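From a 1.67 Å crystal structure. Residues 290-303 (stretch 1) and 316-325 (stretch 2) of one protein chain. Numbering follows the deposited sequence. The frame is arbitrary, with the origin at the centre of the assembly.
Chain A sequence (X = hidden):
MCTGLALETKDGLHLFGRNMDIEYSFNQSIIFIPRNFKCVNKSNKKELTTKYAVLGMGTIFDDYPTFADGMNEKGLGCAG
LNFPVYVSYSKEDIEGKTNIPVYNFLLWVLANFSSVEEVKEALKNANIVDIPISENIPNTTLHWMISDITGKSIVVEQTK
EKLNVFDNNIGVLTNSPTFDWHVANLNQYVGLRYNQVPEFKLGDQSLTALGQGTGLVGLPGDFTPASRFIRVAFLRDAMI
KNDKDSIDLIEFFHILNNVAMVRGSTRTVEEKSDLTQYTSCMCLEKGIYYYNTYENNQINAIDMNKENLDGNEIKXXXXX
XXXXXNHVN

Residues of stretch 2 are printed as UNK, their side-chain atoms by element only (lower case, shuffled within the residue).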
ATOM      1  N   TYR A 290       0.083  25.801  24.199  1.00 10.02           N
ATOM      2  CA  TYR A 290      -1.080  25.876  23.314  1.00 10.06           C
ATOM      3  C   TYR A 290      -1.710  24.499  23.175  1.00 10.02           C
ATOM      4  O   TYR A 290      -1.003  23.495  23.100  1.00 10.08           O
ATOM      5  CB  TYR A 290      -0.691  26.356  21.915  1.00 10.11           C
ATOM      6  CG  TYR A 290      -0.053  27.724  21.830  1.00  9.99           C
ATOM      7  CD1 TYR A 290      -0.832  28.881  21.785  1.00 10.01           C
ATOM      8  CD2 TYR A 290       1.332  27.858  21.749  1.00 10.02           C
ATOM      9  CE1 TYR A 290      -0.244  30.138  21.686  1.00 10.22           C
ATOM     10  CE2 TYR A 290       1.930  29.105  21.647  1.00 10.45           C
ATOM     11  CZ  TYR A 290       1.138  30.241  21.616  1.00 10.36           C
ATOM     12  OH  TYR A 290       1.732  31.477  21.519  1.00 10.93           O
ATOM     13  N   TYR A 291      -3.039  24.450  23.123  1.00 10.04           N
ATOM     14  CA  TYR A 291      -3.730  23.186  22.872  1.00  9.92           C
ATOM     15  C   TYR A 291      -5.144  23.393  22.349  1.00  9.84           C
ATOM     16  O   TYR A 291      -5.771  24.423  22.602  1.00  9.81           O
ATOM     17  CB  TYR A 291      -3.762  22.315  24.141  1.00 10.05           C
ATOM     18  CG  TYR A 291      -4.874  22.673  25.101  1.00 10.05           C
ATOM     19  CD1 TYR A 291      -6.028  21.895  25.182  1.00 10.22           C
ATOM     20  CD2 TYR A 291      -4.778  23.799  25.921  1.00 10.23           C
ATOM     21  CE1 TYR A 291      -7.060  22.228  26.053  1.00 10.50           C
ATOM     22  CE2 TYR A 291      -5.805  24.139  26.795  1.00 10.53           C
ATOM     23  CZ  TYR A 291      -6.941  23.349  26.855  1.00 10.53           C
ATOM     24  OH  TYR A 291      -7.958  23.680  27.721  1.00 10.64           O
ATOM     25  N   ASN A 292      -5.631  22.405  21.608  1.00  9.78           N
ATOM     26  CA  ASN A 292      -7.058  22.283  21.337  1.00  9.75           C
ATOM     27  C   ASN A 292      -7.515  20.858  21.647  1.00  9.74           C
ATOM     28  O   ASN A 292      -6.695  20.015  22.021  1.00  9.78           O
ATOM     29  CB  ASN A 292      -7.415  22.731  19.910  1.00  9.80           C
ATOM     30  CG  ASN A 292      -6.815  21.840  18.826  1.00 10.00           C
ATOM     31  OD1 ASN A 292      -6.215  20.798  19.101  1.00 10.59           O
ATOM     32  ND2 ASN A 292      -6.986  22.256  17.575  1.00 10.22           N
ATOM     33  N   THR A 293      -8.811  20.597  21.514  1.00  9.69           N
ATOM     34  CA  THR A 293      -9.362  19.292  21.869  1.00  9.70           C
ATOM     35  C   THR A 293     -10.240  18.734  20.755  1.00  9.70           C
ATOM     36  O   THR A 293     -10.578  19.447  19.804  1.00  9.67           O
ATOM     37  CB  THR A 293     -10.173  19.349  23.185  1.00  9.67           C
ATOM     38  OG1 THR A 293     -11.313  20.201  23.016  1.00 10.12           O
ATOM     39  CG2 THR A 293      -9.313  19.873  24.330  1.00  9.42           C
ATOM     40  N   TYR A 294     -10.614  17.462  20.880  1.00  9.70           N
ATOM     41  CA  TYR A 294     -11.511  16.828  19.916  1.00  9.81           C
ATOM     42  C   TYR A 294     -12.831  17.596  19.814  1.00  9.99           C
ATOM     43  O   TYR A 294     -13.366  17.790  18.719  1.00  9.88           O
ATOM     44  CB  TYR A 294     -11.773  15.360  20.284  1.00  9.74           C
ATOM     45  CG  TYR A 294     -12.336  14.562  19.131  1.00  9.66           C
ATOM     46  CD1 TYR A 294     -11.490  13.864  18.270  1.00  9.37           C
ATOM     47  CD2 TYR A 294     -13.710  14.524  18.883  1.00  9.90           C
ATOM     48  CE1 TYR A 294     -11.996  13.141  17.193  1.00  9.20           C
ATOM     49  CE2 TYR A 294     -14.226  13.805  17.808  1.00  9.52           C
ATOM     50  CZ  TYR A 294     -13.361  13.117  16.969  1.00  9.33           C
ATOM     51  OH  TYR A 294     -13.857  12.404  15.904  1.00  9.67           O
ATOM     52  N   GLU A 295     -13.331  18.044  20.963  1.00 10.20           N
ATOM     53  CA  GLU A 295     -14.610  18.742  21.055  1.00 10.63           C
ATOM     54  C   GLU A 295     -14.514  20.206  20.626  1.00 10.48           C
ATOM     55  O   GLU A 295     -15.431  20.730  19.991  1.00 10.74           O
ATOM     56  CB  GLU A 295     -15.156  18.655  22.483  1.00 10.82           C
ATOM     57  CG  GLU A 295     -15.522  17.242  22.945  1.00 11.96           C
ATOM     58  CD  GLU A 295     -14.370  16.486  23.609  1.00 13.51           C
ATOM     59  OE1 GLU A 295     -13.199  16.922  23.526  1.00 13.23           O
ATOM     60  OE2 GLU A 295     -14.651  15.439  24.226  1.00 14.80           O
ATOM     61  N   ASN A 296     -13.410  20.861  20.985  1.00 10.34           N
ATOM     62  CA  ASN A 296     -13.200  22.273  20.667  1.00 10.12           C
ATOM     63  C   ASN A 296     -11.873  22.507  19.954  1.00 10.09           C
ATOM     64  O   ASN A 296     -10.808  22.443  20.570  1.00 10.08           O
ATOM     65  CB  ASN A 296     -13.271  23.128  21.940  1.00 10.03           C
ATOM     66  CG  ASN A 296     -13.057  24.614  21.668  1.00  9.97           C
ATOM     67  OD1 ASN A 296     -13.220  25.087  20.543  1.00  9.77           O
ATOM     68  ND2 ASN A 296     -12.697  25.357  22.710  1.00  9.64           N
ATOM     69  N   ASN A 297     -11.947  22.803  18.660  1.00  9.97           N
ATOM     70  CA  ASN A 297     -10.744  22.963  17.849  1.00 10.03           C
ATOM     71  C   ASN A 297     -10.050  24.323  17.952  1.00  9.91           C
ATOM     72  O   ASN A 297      -8.939  24.481  17.439  1.00 10.08           O
ATOM     73  CB  ASN A 297     -11.014  22.592  16.384  1.00 10.16           C
ATOM     74  CG  ASN A 297     -12.001  23.527  15.707  1.00 10.55           C
ATOM     75  OD1 ASN A 297     -12.882  24.101  16.348  1.00 11.29           O
ATOM     76  ND2 ASN A 297     -11.865  23.671  14.394  1.00 12.65           N
ATOM     77  N   GLN A 298     -10.679  25.299  18.612  1.00  9.68           N
ATOM     78  CA  GLN A 298      -9.987  26.568  18.849  1.00  9.65           C
ATOM     79  C   GLN A 298      -8.800  26.358  19.782  1.00  9.66           C
ATOM     80  O   GLN A 298      -8.919  25.708  20.825  1.00  9.73           O
ATOM     81  CB  GLN A 298     -10.898  27.674  19.400  1.00  9.65           C
ATOM     82  CG  GLN A 298     -10.166  29.027  19.411  1.00  9.59           C
ATOM     83  CD  GLN A 298     -10.901  30.158  20.109  1.00  9.69           C
ATOM     84  OE1 GLN A 298     -11.657  29.951  21.060  1.00 10.33           O
ATOM     85  NE2 GLN A 298     -10.652  31.377  19.649  1.00  9.80           N
ATOM     86  N   ILE A 299      -7.658  26.911  19.385  1.00  9.75           N
ATOM     87  CA  ILE A 299      -6.431  26.830  20.166  1.00  9.87           C
ATOM     88  C   ILE A 299      -6.524  27.725  21.403  1.00 10.12           C
ATOM     89  O   ILE A 299      -6.856  28.908  21.304  1.00 10.01           O
ATOM     90  CB  ILE A 299      -5.196  27.194  19.301  1.00  9.85           C
ATOM     91  CG1 ILE A 299      -4.986  26.135  18.209  1.00  9.74           C
ATOM     92  CG2 ILE A 299      -3.938  27.344  20.166  1.00 10.15           C
ATOM     93  CD1 ILE A 299      -4.107  26.588  17.058  1.00  9.95           C
ATOM     94  N   ASN A 300      -6.251  27.131  22.564  1.00 10.25           N
ATOM     95  CA  ASN A 300      -6.188  27.851  23.833  1.00 10.65           C
ATOM     96  C   ASN A 300      -4.740  28.005  24.278  1.00 10.54           C
ATOM     97  O   ASN A 300      -3.926  27.111  24.055  1.00 10.64           O
ATOM     98  CB  ASN A 300      -6.967  27.101  24.913  1.00 10.91           C
ATOM     99  CG  ASN A 300      -8.367  26.738  24.473  1.00 12.14           C
ATOM    100  OD1 ASN A 300      -9.242  27.593  24.376  1.00 13.76           O
ATOM    101  ND2 ASN A 300      -8.585  25.457  24.204  1.00 13.56           N
ATOM    102  N   ALA A 301      -4.430  29.133  24.911  1.00 10.45           N
ATOM    103  CA  ALA A 301      -3.062  29.432  25.330  1.00 10.36           C
ATOM    104  C   ALA A 301      -2.960  29.703  26.825  1.00 10.40           C
ATOM    105  O   ALA A 301      -3.729  30.491  27.377  1.00 10.38           O
ATOM    106  CB  ALA A 301      -2.516  30.616  24.543  1.00 10.44           C
ATOM    107  N   ILE A 302      -2.009  29.031  27.470  1.00 10.41           N
ATOM    108  CA  ILE A 302      -1.670  29.291  28.869  1.00 10.58           C
ATOM    109  C   ILE A 302      -0.181  29.612  28.944  1.00 10.59           C
ATOM    110  O   ILE A 302       0.662  28.789  28.576  1.00 10.40           O
ATOM    111  CB  ILE A 302      -2.044  28.099  29.790  1.00 10.69           C
ATOM    112  CG1 ILE A 302      -3.564  27.916  29.820  1.00 11.23           C
ATOM    113  CG2 ILE A 302      -1.518  28.322  31.213  1.00 10.83           C
ATOM    114  CD1 ILE A 302      -4.026  26.493  30.004  1.00 12.86           C
ATOM    115  N   ASP A 303       0.125  30.821  29.405  1.00 10.73           N
ATOM    116  CA  ASP A 303       1.493  31.321  29.489  1.00 10.91           C
ATOM    117  C   ASP A 303       1.995  31.166  30.920  1.00 10.98           C
ATOM    118  O   ASP A 303       1.511  31.843  31.832  1.00 10.89           O
ATOM    119  CB  ASP A 303       1.528  32.795  29.050  1.00 10.98           C
ATOM    120  CG  ASP A 303       2.941  33.355  28.921  1.00 11.33           C
ATOM    121  OD1 ASP A 303       3.901  32.769  29.470  1.00 11.90           O
ATOM    122  OD2 ASP A 303       3.089  34.408  28.262  1.00 11.59           O
ATOM    123  N   UNK A 316      -4.274  25.057  38.598  1.00 12.66           N
ATOM    124  CA  UNK A 316      -4.817  24.298  37.469  1.00 12.89           C
ATOM    125  C   UNK A 316      -5.744  25.149  36.608  1.00 12.85           C
ATOM    126  O   UNK A 316      -6.398  26.072  37.102  1.00 12.70           O
ATOM    127  o   UNK A 316      -6.772  23.375  38.615  1.00 13.39           O
ATOM    128  c   UNK A 316      -4.695  22.136  38.801  1.00 13.07           C
ATOM    129  c   UNK A 316      -5.573  23.018  37.914  1.00 12.89           C
ATOM    130  N   UNK A 317      -5.782  24.830  35.317  1.00 12.94           N
ATOM    131  CA  UNK A 317      -6.707  25.450  34.374  1.00 13.11           C
ATOM    132  C   UNK A 317      -7.577  24.385  33.710  1.00 13.01           C
ATOM    133  O   UNK A 317      -7.094  23.305  33.360  1.00 12.96           O
ATOM    134  c   UNK A 317      -4.138  27.753  34.313  1.00 14.52           C
ATOM    135  c   UNK A 317      -6.290  28.718  33.909  1.00 14.27           C
ATOM    136  c   UNK A 317      -5.842  29.943  34.400  1.00 14.46           C
ATOM    137  c   UNK A 317      -5.448  27.607  33.859  1.00 13.83           C
ATOM    138  c   UNK A 317      -5.948  26.277  33.330  1.00 13.40           C
ATOM    139  o   UNK A 317      -4.091  31.273  35.329  1.00 14.31           O
ATOM    140  c   UNK A 317      -4.535  30.064  34.843  1.00 14.28           C
ATOM    141  c   UNK A 317      -3.677  28.974  34.804  1.00 14.10           C
ATOM    142  N   UNK A 318      -8.861  24.703  33.542  1.00 12.90           N
ATOM    143  CA  UNK A 318      -9.858  23.744  33.064  1.00 12.91           C
ATOM    144  C   UNK A 318      -9.664  23.334  31.602  1.00 12.69           C
ATOM    145  O   UNK A 318      -9.506  24.177  30.719  1.00 12.70           O
ATOM    146  n   UNK A 318     -16.218  23.454  33.016  1.00 15.50           N
ATOM    147  c   UNK A 318     -11.276  24.293  33.279  1.00 12.82           C
ATOM    148  c   UNK A 318     -12.382  23.259  33.098  1.00 13.23           C
ATOM    149  c   UNK A 318     -13.762  23.877  33.246  1.00 13.41           C
ATOM    150  c   UNK A 318     -14.852  22.872  32.899  1.00 14.26           C
ATOM    151  N   UNK A 319      -9.682  22.020  31.380  1.00 12.54           N
ATOM    152  CA  UNK A 319      -9.606  21.406  30.057  1.00 12.51           C
ATOM    153  C   UNK A 319     -10.822  21.821  29.222  1.00 12.57           C
ATOM    154  O   UNK A 319     -11.962  21.542  29.594  1.00 12.69           O
ATOM    155  c   UNK A 319     -10.302  17.533  27.331  1.00 11.82           C
ATOM    156  c   UNK A 319      -9.384  19.052  28.987  1.00 12.16           C
ATOM    157  c   UNK A 319      -7.980  18.152  27.221  1.00 11.80           C
ATOM    158  c   UNK A 319      -9.555  19.888  30.236  1.00 12.30           C
ATOM    159  c   UNK A 319      -9.062  17.449  26.717  1.00 11.97           C
ATOM    160  o   UNK A 319      -8.909  16.665  25.595  1.00 11.93           O
ATOM    161  c   UNK A 319      -8.144  18.944  28.358  1.00 11.80           C
ATOM    162  c   UNK A 319     -10.454  18.327  28.464  1.00 12.09           C
ATOM    163  N   UNK A 320     -10.566  22.496  28.104  1.00 12.71           N
ATOM    164  CA  UNK A 320     -11.629  23.094  27.293  1.00 12.92           C
ATOM    165  C   UNK A 320     -12.193  22.147  26.234  1.00 13.11           C
ATOM    166  O   UNK A 320     -11.578  21.939  25.188  1.00 13.08           O
ATOM    167  n   UNK A 320     -12.126  26.546  26.141  1.00 13.51           N
ATOM    168  c   UNK A 320     -11.130  24.394  26.643  1.00 12.95           C
ATOM    169  o   UNK A 320     -13.221  24.697  25.488  1.00 13.73           O
ATOM    170  c   UNK A 320     -12.256  25.228  26.042  1.00 13.31           C
ATOM    171  N   UNK A 321     -13.371  21.593  26.506  1.00 13.23           N
ATOM    172  CA  UNK A 321     -14.048  20.711  25.551  1.00 13.67           C
ATOM    173  C   UNK A 321     -15.426  21.245  25.137  1.00 13.26           C
ATOM    174  O   UNK A 321     -16.359  20.477  24.880  1.00 13.42           O
ATOM    175  c   UNK A 321     -14.737  19.108  27.471  1.00 14.52           C
ATOM    176  c   UNK A 321     -14.121  19.269  26.082  1.00 13.70           C
ATOM    177  c   UNK A 321     -15.557  16.722  27.265  1.00 17.00           C
ATOM    178  c   UNK A 321     -14.602  17.673  27.981  1.00 14.82           C
ATOM    179  n   UNK A 321     -15.311  15.301  27.635  1.00 18.21           N
ATOM    180  N   UNK A 322     -15.535  22.568  25.067  1.00 12.92           N
ATOM    181  CA  UNK A 322     -16.756  23.226  24.610  1.00 12.56           C
ATOM    182  C   UNK A 322     -16.428  24.034  23.361  1.00 12.20           C
ATOM    183  O   UNK A 322     -15.662  24.998  23.423  1.00 12.19           O
ATOM    184  c   UNK A 322     -18.705  24.698  25.275  1.00 12.72           C
ATOM    185  o   UNK A 322     -17.522  23.385  26.914  1.00 12.81           O
ATOM    186  c   UNK A 322     -17.352  24.138  25.707  1.00 12.68           C
ATOM    187  N   UNK A 323     -17.005  23.628  22.231  1.00 11.82           N
ATOM    188  CA  UNK A 323     -16.693  24.231  20.933  1.00 11.49           C
ATOM    189  C   UNK A 323     -16.885  25.748  20.938  1.00 11.40           C
ATOM    190  O   UNK A 323     -17.950  26.250  21.310  1.00 11.37           O
ATOM    191  c   UNK A 323     -18.235  23.312  17.418  1.00 11.34           C
ATOM    192  c   UNK A 323     -17.516  23.576  19.813  1.00 11.42           C
ATOM    193  c   UNK A 323     -17.267  24.014  18.362  1.00 11.27           C
ATOM    194  c   UNK A 323     -15.826  23.765  17.930  1.00 10.93           C
ATOM    195  N   UNK A 324     -15.834  26.461  20.539  1.00 11.29           N
ATOM    196  CA  UNK A 324     -15.851  27.919  20.481  1.00 11.34           C
ATOM    197  C   UNK A 324     -15.959  28.400  19.038  1.00 11.32           C
ATOM    198  O   UNK A 324     -15.026  28.240  18.243  1.00 11.33           O
ATOM    199  c   UNK A 324     -14.607  28.502  21.154  1.00 11.29           C
ATOM    200  o   UNK A 324     -14.587  29.918  21.062  1.00 11.52           O
ATOM    201  N   UNK A 325     -17.107  28.990  18.717  1.00 11.31           N
ATOM    202  CA  UNK A 325     -17.403  29.466  17.368  1.00 11.48           C
ATOM    203  C   UNK A 325     -17.409  30.992  17.340  1.00 11.40           C
ATOM    204  O   UNK A 325     -17.927  31.636  18.256  1.00 11.32           O
ATOM    205  c   UNK A 325     -18.724  27.384  16.764  1.00 11.72           C
ATOM    206  c   UNK A 325     -18.768  28.915  16.864  1.00 11.47           C
ATOM    207  c   UNK A 325     -19.155  29.533  15.514  1.00 11.70           C
ATOM    208  c   UNK A 325     -20.087  26.723  16.587  1.00 11.77           C
TER
HETATM  209  O   HOH W   1     -11.205  15.368  24.896  1.00 10.78           O
HETATM  210  O   HOH W   2      -9.903  23.413  23.081  1.00 16.60           O
HETATM  211  O   HOH W   3     -13.697  26.679  16.386  1.00 11.81           O

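Position 316 has three side-chain atoms: one carbon carrying an oxygen and a second carbon. This branch at the first carbon is Thr316, a strand residue out of reach of stretch 1.

At position 317 a carbon leads to a six-carbon ring bearing an oxygen, so the residue is Tyr317. Its CB lies 3.8 Å from Ile302 CD1, an apolar contact, while the hydroxyl is hydrogen-bonded elsewhere in the structure.

Position 318 carries four carbons in a row ending in nitrogen: Lys318, fully extended, its CA-to-CB bond directed away from stretch 1, which suits a charged chain at an exposed site.

Position 319 again shows a six-carbon ring with one oxygen, Tyr319. Thr293 CG2 sits over one face of the ring, 3.4 Å from CZ, and the hydroxyl reaches water 1, which donates to Glu295 OE1. A flat ring can thus pack against a methyl group and still place a polar atom at its tip.

Position 320 has two carbons, the second carrying one oxygen and one nitrogen: Asn320. The oxygen, OD1, accepts a weak hydrogen bond from Asn296 ND2 (2.9 Å) and another from the backbone N of position 322. Its own backbone is held too: Asn320 N donates to Tyr291 OH (2.9 Å), at the edge of that ring, and Thr293 OG1 donates to Asn320 O (2.8 Å).

Position 321 is another row of four carbons ending in nitrogen, Lys321. Its NZ forms a salt bridge with Glu295 OE2 at 3.5 Å, the long chain carrying its charge to the carboxylate.

Position 322 has one carbon bearing an oxygen and a carbon: Thr322, exposed and pointing away.

Position 323 has four carbons forked at the second, hence Leu323. Its CB lies 3.5 Å from Glu295 O, and CD1 is 3.4 Å from Asn297 OD1, so this apolar chain lies against largely polar surroundings.

Position 324 has one carbon and one oxygen: Ser324. OG donates to Gln298 OE1 (2.9 Å), and the short side chain keeps this hydroxyl close to its backbone, whose N donates to Asn296 OD1 (3.0 Å).

Position 325 has four carbons forked at the first, one arm two carbons long: Ile325, which makes no contact with stretch 1.

The contact is chiefly polar at the turn of stretch 1. Asn296 joins two parts of stretch 2 through its amide, and waters 2 and 3 add bridges, the latter donating to both Asn297 OD1 and Ser324 O. Apolar packing of Ile302 with Tyr317 and of Tyr291 with Tyr319 supplements this network.

Stretch 2 316-325: TYKYNKTLSI
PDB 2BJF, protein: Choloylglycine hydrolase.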